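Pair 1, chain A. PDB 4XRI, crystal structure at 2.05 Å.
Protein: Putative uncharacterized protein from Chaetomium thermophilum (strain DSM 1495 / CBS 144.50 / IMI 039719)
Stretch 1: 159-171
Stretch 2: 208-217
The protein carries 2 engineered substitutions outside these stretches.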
# COMPACT_ATOMS: atom_id res chain seq x y z
N SER A 159 -34.79 -10.11 -5.62
CA SER A 159 -34.97 -8.93 -6.45
C SER A 159 -34.34 -7.71 -5.80
O SER A 159 -33.77 -6.85 -6.48
CB SER A 159 -36.45 -8.68 -6.73
OG SER A 159 -37.02 -9.80 -7.39
N LEU A 160 -34.46 -7.63 -4.48
CA LEU A 160 -33.77 -6.59 -3.72
C LEU A 160 -32.27 -6.73 -3.91
O LEU A 160 -31.56 -5.74 -4.10
CB LEU A 160 -34.13 -6.68 -2.23
CG LEU A 160 -35.52 -6.15 -1.86
CD1 LEU A 160 -35.89 -6.59 -0.45
CD2 LEU A 160 -35.55 -4.63 -1.98
N THR A 161 -31.80 -7.97 -3.86
CA THR A 161 -30.39 -8.29 -4.04
C THR A 161 -29.91 -7.90 -5.44
O THR A 161 -28.80 -7.37 -5.61
CB THR A 161 -30.13 -9.79 -3.80
OG1 THR A 161 -30.47 -10.12 -2.45
CG2 THR A 161 -28.68 -10.13 -4.05
N ALA A 162 -30.75 -8.15 -6.44
CA ALA A 162 -30.42 -7.81 -7.82
C ALA A 162 -30.37 -6.30 -8.01
O ALA A 162 -29.48 -5.78 -8.69
CB ALA A 162 -31.44 -8.44 -8.77
N ILE A 163 -31.33 -5.61 -7.41
CA ILE A 163 -31.36 -4.15 -7.43
C ILE A 163 -30.09 -3.56 -6.84
O ILE A 163 -29.50 -2.63 -7.39
CB ILE A 163 -32.59 -3.61 -6.67
CG1 ILE A 163 -33.87 -3.84 -7.48
CG2 ILE A 163 -32.43 -2.14 -6.35
CD1 ILE A 163 -35.14 -3.53 -6.72
N GLY A 164 -29.65 -4.13 -5.72
CA GLY A 164 -28.44 -3.69 -5.05
C GLY A 164 -27.20 -3.90 -5.90
O GLY A 164 -26.33 -3.04 -5.98
N PHE A 165 -27.13 -5.07 -6.54
CA PHE A 165 -26.02 -5.41 -7.43
C PHE A 165 -25.90 -4.42 -8.58
O PHE A 165 -24.81 -3.99 -8.94
CB PHE A 165 -26.19 -6.83 -7.99
CG PHE A 165 -25.94 -7.92 -6.98
CD1 PHE A 165 -25.43 -7.63 -5.73
CD2 PHE A 165 -26.21 -9.24 -7.30
CE1 PHE A 165 -25.20 -8.63 -4.81
CE2 PHE A 165 -25.97 -10.25 -6.39
CZ PHE A 165 -25.47 -9.94 -5.14
N ILE A 166 -27.05 -4.07 -9.15
CA ILE A 166 -27.11 -3.16 -10.28
C ILE A 166 -26.75 -1.73 -9.86
O ILE A 166 -25.99 -1.05 -10.54
CB ILE A 166 -28.51 -3.18 -10.92
CG1 ILE A 166 -28.75 -4.52 -11.62
CG2 ILE A 166 -28.67 -2.03 -11.91
CD1 ILE A 166 -30.17 -4.72 -12.10
N CYS A 167 -27.28 -1.29 -8.72
CA CYS A 167 -27.07 0.07 -8.25
C CYS A 167 -25.65 0.31 -7.73
O CYS A 167 -25.17 1.44 -7.75
CB CYS A 167 -28.09 0.43 -7.17
SG CYS A 167 -29.74 0.79 -7.80
N GLU A 168 -24.99 -0.74 -7.26
CA GLU A 168 -23.65 -0.58 -6.70
C GLU A 168 -22.59 -0.50 -7.80
O GLU A 168 -21.48 -0.03 -7.56
CB GLU A 168 -23.31 -1.73 -5.74
CG GLU A 168 -22.92 -3.03 -6.42
CD GLU A 168 -22.42 -4.07 -5.43
OE1 GLU A 168 -22.41 -5.27 -5.79
OE2 GLU A 168 -22.04 -3.70 -4.30
N THR A 169 -22.95 -0.98 -8.99
CA THR A 169 -22.02 -1.00 -10.11
C THR A 169 -21.56 0.41 -10.46
O THR A 169 -22.33 1.24 -10.94
CB THR A 169 -22.66 -1.63 -11.36
OG1 THR A 169 -23.04 -2.98 -11.07
CG2 THR A 169 -21.67 -1.63 -12.52
N GLN A 170 -20.28 0.66 -10.20
CA GLN A 170 -19.69 1.98 -10.40
C GLN A 170 -19.40 2.23 -11.87
O GLN A 170 -18.24 2.23 -12.30
CB GLN A 170 -18.42 2.10 -9.56
CG GLN A 170 -18.47 1.27 -8.28
CD GLN A 170 -17.23 1.41 -7.43
OE1 GLN A 170 -16.25 0.69 -7.62
NE2 GLN A 170 -17.26 2.34 -6.48
N ASP A 171 -20.46 2.43 -12.64
CA ASP A 171 -20.35 2.69 -14.07
C ASP A 171 -21.26 3.86 -14.44
O ASP A 171 -22.46 3.82 -14.19
CB ASP A 171 -20.72 1.44 -14.87
CG ASP A 171 -20.56 1.64 -16.37
OD1 ASP A 171 -19.41 1.61 -16.86
OD2 ASP A 171 -21.59 1.80 -17.06
N THR A 208 -29.46 -4.50 3.18
CA THR A 208 -28.21 -4.80 2.50
C THR A 208 -28.18 -4.11 1.14
O THR A 208 -27.17 -3.54 0.73
CB THR A 208 -28.02 -6.32 2.30
OG1 THR A 208 -28.12 -6.98 3.56
CG2 THR A 208 -26.66 -6.61 1.67
N ALA A 209 -29.32 -4.17 0.45
CA ALA A 209 -29.46 -3.55 -0.86
C ALA A 209 -29.33 -2.03 -0.76
O ALA A 209 -28.75 -1.39 -1.63
CB ALA A 209 -30.79 -3.93 -1.49
N LEU A 210 -29.87 -1.47 0.32
CA LEU A 210 -29.75 -0.04 0.58
C LEU A 210 -28.29 0.35 0.74
O LEU A 210 -27.84 1.35 0.19
CB LEU A 210 -30.56 0.36 1.82
CG LEU A 210 -30.40 1.81 2.28
CD1 LEU A 210 -30.74 2.78 1.16
CD2 LEU A 210 -31.26 2.08 3.51
N GLY A 211 -27.55 -0.46 1.49
CA GLY A 211 -26.13 -0.25 1.69
C GLY A 211 -25.39 -0.26 0.37
O GLY A 211 -24.55 0.59 0.11
N ASP A 212 -25.71 -1.24 -0.48
CA ASP A 212 -25.08 -1.37 -1.79
C ASP A 212 -25.48 -0.23 -2.73
O ASP A 212 -24.75 0.09 -3.67
CB ASP A 212 -25.45 -2.71 -2.43
CG ASP A 212 -24.80 -3.89 -1.73
OD1 ASP A 212 -23.78 -3.69 -1.04
OD2 ASP A 212 -25.30 -5.02 -1.88
N SER A 213 -26.62 0.39 -2.47
CA SER A 213 -27.17 1.38 -3.39
C SER A 213 -26.93 2.82 -2.93
O SER A 213 -27.46 3.75 -3.53
CB SER A 213 -28.67 1.15 -3.58
OG SER A 213 -28.94 -0.19 -3.95
N LEU A 214 -26.12 2.98 -1.89
CA LEU A 214 -25.95 4.28 -1.24
C LEU A 214 -25.50 5.39 -2.18
O LEU A 214 -26.08 6.47 -2.19
CB LEU A 214 -24.96 4.15 -0.08
CG LEU A 214 -25.59 3.68 1.23
CD1 LEU A 214 -24.54 3.54 2.31
CD2 LEU A 214 -26.68 4.66 1.65
N GLU A 215 -24.45 5.12 -2.95
CA GLU A 215 -23.93 6.10 -3.90
C GLU A 215 -25.02 6.54 -4.88
O GLU A 215 -25.10 7.72 -5.23
CB GLU A 215 -22.73 5.54 -4.66
CG GLU A 215 -21.53 5.22 -3.77
CD GLU A 215 -20.26 5.00 -4.56
OE1 GLU A 215 -20.33 4.90 -5.81
OE2 GLU A 215 -19.18 4.94 -3.94
N PHE A 216 -25.86 5.60 -5.30
CA PHE A 216 -26.90 5.91 -6.27
C PHE A 216 -28.15 6.52 -5.64
O PHE A 216 -28.47 7.68 -5.90
CB PHE A 216 -27.29 4.65 -7.05
CG PHE A 216 -28.50 4.84 -7.94
CD1 PHE A 216 -28.40 5.53 -9.14
CD2 PHE A 216 -29.73 4.33 -7.57
CE1 PHE A 216 -29.51 5.71 -9.94
CE2 PHE A 216 -30.84 4.50 -8.37
CZ PHE A 216 -30.73 5.19 -9.56
N VAL A 217 -28.87 5.74 -4.83
CA VAL A 217 -30.21 6.13 -4.40
C VAL A 217 -30.26 7.38 -3.53
O VAL A 217 -31.24 8.11 -3.55
CB VAL A 217 -30.92 4.99 -3.62
CG1 VAL A 217 -31.11 3.77 -4.50
CG2 VAL A 217 -30.16 4.63 -2.35
O HOH W 1 -27.70 -6.02 -2.75
O HOH W 2 -24.64 2.93 -5.38

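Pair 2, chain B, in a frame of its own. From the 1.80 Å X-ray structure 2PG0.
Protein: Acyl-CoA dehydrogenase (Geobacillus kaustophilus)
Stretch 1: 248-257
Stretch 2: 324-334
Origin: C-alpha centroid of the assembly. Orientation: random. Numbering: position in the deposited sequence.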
# COMPACT_ATOMS: atom_id res chain seq x y z
N GLU B 248 -5.19 -22.04 18.30
CA GLU B 248 -3.81 -21.52 18.22
C GLU B 248 -3.73 -20.20 17.43
O GLU B 248 -3.17 -19.21 17.91
CB GLU B 248 -2.85 -22.57 17.63
CG GLU B 248 -1.38 -22.10 17.58
CD GLU B 248 -0.38 -23.19 17.19
OE1 GLU B 248 -0.63 -24.39 17.46
OE2 GLU B 248 0.68 -22.84 16.62
N ARG B 249 -4.30 -20.21 16.23
CA ARG B 249 -4.32 -19.02 15.39
C ARG B 249 -5.11 -17.87 16.01
O ARG B 249 -4.73 -16.70 15.87
CB ARG B 249 -4.82 -19.37 13.98
CG ARG B 249 -3.77 -20.17 13.22
CD ARG B 249 -4.33 -21.05 12.12
NE ARG B 249 -3.26 -21.88 11.58
CZ ARG B 249 -3.43 -22.93 10.77
NH1 ARG B 249 -4.64 -23.31 10.40
NH2 ARG B 249 -2.36 -23.61 10.34
N LEU B 250 -6.19 -18.20 16.73
CA LEU B 250 -6.97 -17.20 17.44
C LEU B 250 -6.15 -16.52 18.54
O LEU B 250 -6.24 -15.31 18.73
CB LEU B 250 -8.27 -17.80 18.01
CG LEU B 250 -9.26 -16.84 18.69
CD1 LEU B 250 -9.60 -15.63 17.80
CD2 LEU B 250 -10.53 -17.58 19.10
N VAL B 251 -5.37 -17.32 19.26
CA VAL B 251 -4.51 -16.80 20.33
C VAL B 251 -3.48 -15.82 19.78
O VAL B 251 -3.28 -14.73 20.32
CB VAL B 251 -3.86 -17.96 21.13
CG1 VAL B 251 -2.75 -17.46 22.03
CG2 VAL B 251 -4.93 -18.70 21.95
N VAL B 252 -2.84 -16.19 18.67
CA VAL B 252 -1.91 -15.29 17.98
C VAL B 252 -2.60 -13.99 17.53
O VAL B 252 -2.05 -12.91 17.72
CB VAL B 252 -1.21 -16.00 16.80
CG1 VAL B 252 -0.44 -15.00 15.94
CG2 VAL B 252 -0.27 -17.08 17.35
N ALA B 253 -3.79 -14.10 16.96
CA ALA B 253 -4.55 -12.93 16.53
C ALA B 253 -4.86 -12.01 17.72
O ALA B 253 -4.71 -10.79 17.61
CB ALA B 253 -5.85 -13.34 15.83
N ILE B 254 -5.25 -12.60 18.85
CA ILE B 254 -5.54 -11.82 20.07
C ILE B 254 -4.30 -11.04 20.55
O ILE B 254 -4.40 -9.84 20.84
CB ILE B 254 -6.12 -12.70 21.20
CG1 ILE B 254 -7.53 -13.19 20.82
CG2 ILE B 254 -6.15 -11.93 22.54
CD1 ILE B 254 -8.05 -14.37 21.65
N ALA B 255 -3.15 -11.71 20.59
CA ALA B 255 -1.89 -11.09 21.04
C ALA B 255 -1.42 -9.99 20.10
O ALA B 255 -0.92 -8.95 20.54
CB ALA B 255 -0.80 -12.16 21.22
N ALA B 256 -1.56 -10.21 18.80
CA ALA B 256 -1.18 -9.19 17.84
C ALA B 256 -2.09 -7.95 17.91
O ALA B 256 -1.62 -6.81 17.79
CB ALA B 256 -1.14 -9.76 16.42
N GLN B 257 -3.39 -8.17 18.13
CA GLN B 257 -4.36 -7.09 18.26
C GLN B 257 -3.98 -6.22 19.47
O GLN B 257 -3.93 -4.99 19.38
CB GLN B 257 -5.78 -7.64 18.40
CG GLN B 257 -6.87 -6.57 18.58
CD GLN B 257 -7.00 -5.64 17.39
OE1 GLN B 257 -6.84 -6.05 16.23
NE2 GLN B 257 -7.27 -4.37 17.67
N MET B 324 -8.24 -15.51 8.49
CA MET B 324 -8.39 -14.08 8.17
C MET B 324 -7.86 -13.20 9.30
O MET B 324 -7.03 -12.31 9.09
CB MET B 324 -9.87 -13.75 7.92
CG MET B 324 -10.41 -14.22 6.57
SD MET B 324 -12.17 -13.87 6.32
CE MET B 324 -12.32 -14.35 4.59
N ALA B 325 -8.36 -13.45 10.51
CA ALA B 325 -7.96 -12.70 11.69
C ALA B 325 -6.44 -12.76 11.90
O ALA B 325 -5.79 -11.73 12.06
CB ALA B 325 -8.71 -13.21 12.93
N LYS B 326 -5.88 -13.97 11.83
CA LYS B 326 -4.45 -14.17 12.05
C LYS B 326 -3.57 -13.38 11.08
O LYS B 326 -2.69 -12.65 11.52
CB LYS B 326 -4.11 -15.66 12.02
CG LYS B 326 -2.76 -16.03 12.64
CD LYS B 326 -1.62 -15.80 11.64
CE LYS B 326 -0.29 -16.27 12.18
NZ LYS B 326 0.83 -15.94 11.28
N TRP B 327 -3.78 -13.53 9.77
CA TRP B 327 -2.89 -12.86 8.83
C TRP B 327 -3.11 -11.35 8.82
O TRP B 327 -2.14 -10.59 8.85
CB TRP B 327 -2.93 -13.49 7.42
CG TRP B 327 -3.97 -12.94 6.47
CD1 TRP B 327 -5.17 -13.51 6.16
CD2 TRP B 327 -3.88 -11.73 5.69
NE1 TRP B 327 -5.84 -12.72 5.25
CE2 TRP B 327 -5.08 -11.63 4.95
CE3 TRP B 327 -2.91 -10.73 5.57
CZ2 TRP B 327 -5.33 -10.55 4.09
CZ3 TRP B 327 -3.16 -9.65 4.71
CH2 TRP B 327 -4.37 -9.58 3.98
N TRP B 328 -4.36 -10.92 8.79
CA TRP B 328 -4.64 -9.49 8.63
C TRP B 328 -4.22 -8.68 9.86
O TRP B 328 -3.63 -7.61 9.71
CB TRP B 328 -6.11 -9.24 8.28
CG TRP B 328 -6.32 -7.83 7.84
CD1 TRP B 328 -6.24 -7.34 6.55
CD2 TRP B 328 -6.63 -6.70 8.67
NE1 TRP B 328 -6.49 -5.99 6.54
CE2 TRP B 328 -6.73 -5.57 7.82
CE3 TRP B 328 -6.85 -6.54 10.05
CZ2 TRP B 328 -7.04 -4.30 8.31
CZ3 TRP B 328 -7.15 -5.28 10.53
CH2 TRP B 328 -7.25 -4.17 9.67
N ILE B 329 -4.52 -9.19 11.05
CA ILE B 329 -4.17 -8.49 12.29
C ILE B 329 -2.65 -8.45 12.51
O ILE B 329 -2.11 -7.43 12.94
CB ILE B 329 -4.93 -9.04 13.53
CG1 ILE B 329 -6.43 -8.76 13.39
CG2 ILE B 329 -4.42 -8.37 14.81
CD1 ILE B 329 -7.32 -9.48 14.43
N THR B 330 -1.96 -9.55 12.21
CA THR B 330 -0.50 -9.54 12.34
C THR B 330 0.16 -8.54 11.37
O THR B 330 1.04 -7.79 11.77
CB THR B 330 0.14 -10.95 12.26
OG1 THR B 330 -0.18 -11.58 11.00
CG2 THR B 330 -0.32 -11.83 13.43
N GLU B 331 -0.29 -8.52 10.11
CA GLU B 331 0.22 -7.52 9.16
C GLU B 331 -0.11 -6.10 9.61
O GLU B 331 0.72 -5.21 9.49
CB GLU B 331 -0.30 -7.75 7.73
CG GLU B 331 0.23 -9.02 7.06
CD GLU B 331 1.77 -9.11 6.98
OE1 GLU B 331 2.46 -8.07 6.99
OE2 GLU B 331 2.27 -10.24 6.89
N MET B 332 -1.32 -5.90 10.13
CA MET B 332 -1.77 -4.60 10.62
C MET B 332 -0.89 -4.13 11.78
O MET B 332 -0.50 -2.98 11.85
CB MET B 332 -3.22 -4.68 11.06
CG MET B 332 -3.91 -3.34 11.15
SD MET B 332 -5.35 -3.52 12.22
CE MET B 332 -4.48 -3.61 13.81
N ALA B 333 -0.56 -5.06 12.68
CA ALA B 333 0.26 -4.73 13.84
C ALA B 333 1.69 -4.39 13.41
O ALA B 333 2.33 -3.51 13.98
CB ALA B 333 0.23 -5.87 14.85
N LYS B 334 2.18 -5.08 12.37
CA LYS B 334 3.48 -4.76 11.78
C LYS B 334 3.50 -3.33 11.22
O LYS B 334 4.48 -2.61 11.41
CB LYS B 334 3.87 -5.79 10.72
CG LYS B 334 4.39 -7.10 11.31
CD LYS B 334 4.35 -8.26 10.29
CE LYS B 334 5.28 -8.04 9.11
NZ LYS B 334 5.03 -9.10 8.06

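Both pairs bring two helical segments side by side, running in nearly the same direction. In pair 1 the axes of helix 159-168 and helix 208-212 approach to 8.0 Å at an angle of 9°; in pair 2 the two helices approach to 8.3 Å at 24°. Superposing N, CA and C of 14 central residues gives an RMSD of 1.0 Å, and each contact buries 450 Å², both sides summed. No hydrogen bond crosses directly between the stretches in either pair, so the comparison rests on packing and, in pair 1, on water.

The CA atoms of the two stretches come closest where Gly A164 faces Ala A209 in pair 1 and Ala B253 faces Lys B326 in pair 2; after superposition Gly A164 matches Ala B253 at 0.8 Å between CA atoms, and Ala A209 matches Lys B326 at 0.4 Å. In pair 1, Gly A164 CA lies 4.3 Å from Ala A209 CA, and an ideal CB on the glycine would sit only 3.2 Å from that same Ala A209 CA, a tight fit. Pair 2 has a methyl group here: Ala B253 CA and Lys B326 CA are 4.6 Å apart, and Ala B253 CB rests 4.0 Å from Lys B326 N and 4.1 Å from Ala B325 CB.

At the same point, Ala A209 points its CB toward the first helix, 3.3 Å from Leu A160 O. Leu A160 matches Arg B249, and the corresponding contact in pair 2 runs from Arg B249 O to Lys B326 CG at 3.8 Å. The lysine thus packs with its aliphatic part, while its end leads away and NZ is hydrogen-bonded elsewhere in the structure. Ile A163 matches Val B252 at 0.3 Å; the isoleucine points sideways and its end leads away, whereas Val B252 points toward the other stretch, its CG1 4.0 Å from Thr B330 CG2 and 4.0 Å from Lys B326 CE.

One turn on from Gly A164, Cys A167 matches Ala B256, and both point toward the other stretch. Cys A167 CB meets Ser A213 OG at 3.4 Å, and its SG lies 3.5 Å from Phe A216 CD2, 4.3 Å from the ring centroid and oblique to the ring. Ala B256 instead uses its methyl: CB is 3.7 Å from Thr B330 CG2 and 3.9 Å from Ile B329 CG2. Thr B330 matches Ser A213, whose OG donates to Ala A209 O at 2.6 Å within its own stretch; the threonine adds a methyl that reaches the neighbouring helix.

Asp A212 and Ile B329 match at 1.4 Å, and here a charged side chain matches an aliphatic one. Both point inward. Asp A212 CB packs 3.7 Å from Gly A164 O, and its OD2 accepts a 2.7 Å hydrogen bond from water 1, which also donates weakly to Thr A161 O at 3.3 Å. Ile B329 fills its place with hydrocarbon, CG2 lying 3.7 Å from Ala B253 O and 3.5 Å from Gln B257 N.

Glu A168 and Gln B257 match more loosely, at 1.6 Å. Glu A168 OE2 comes within 3.7 Å of Asp A212 OD1, a proximity of like charges, whereas Gln B257 OE1 lies 3.6 Å from Ile B329 CG2. Similar backbones therefore accommodate a mixed contact in pair 1, part apolar and part bridged by water, and a largely aliphatic one in pair 2.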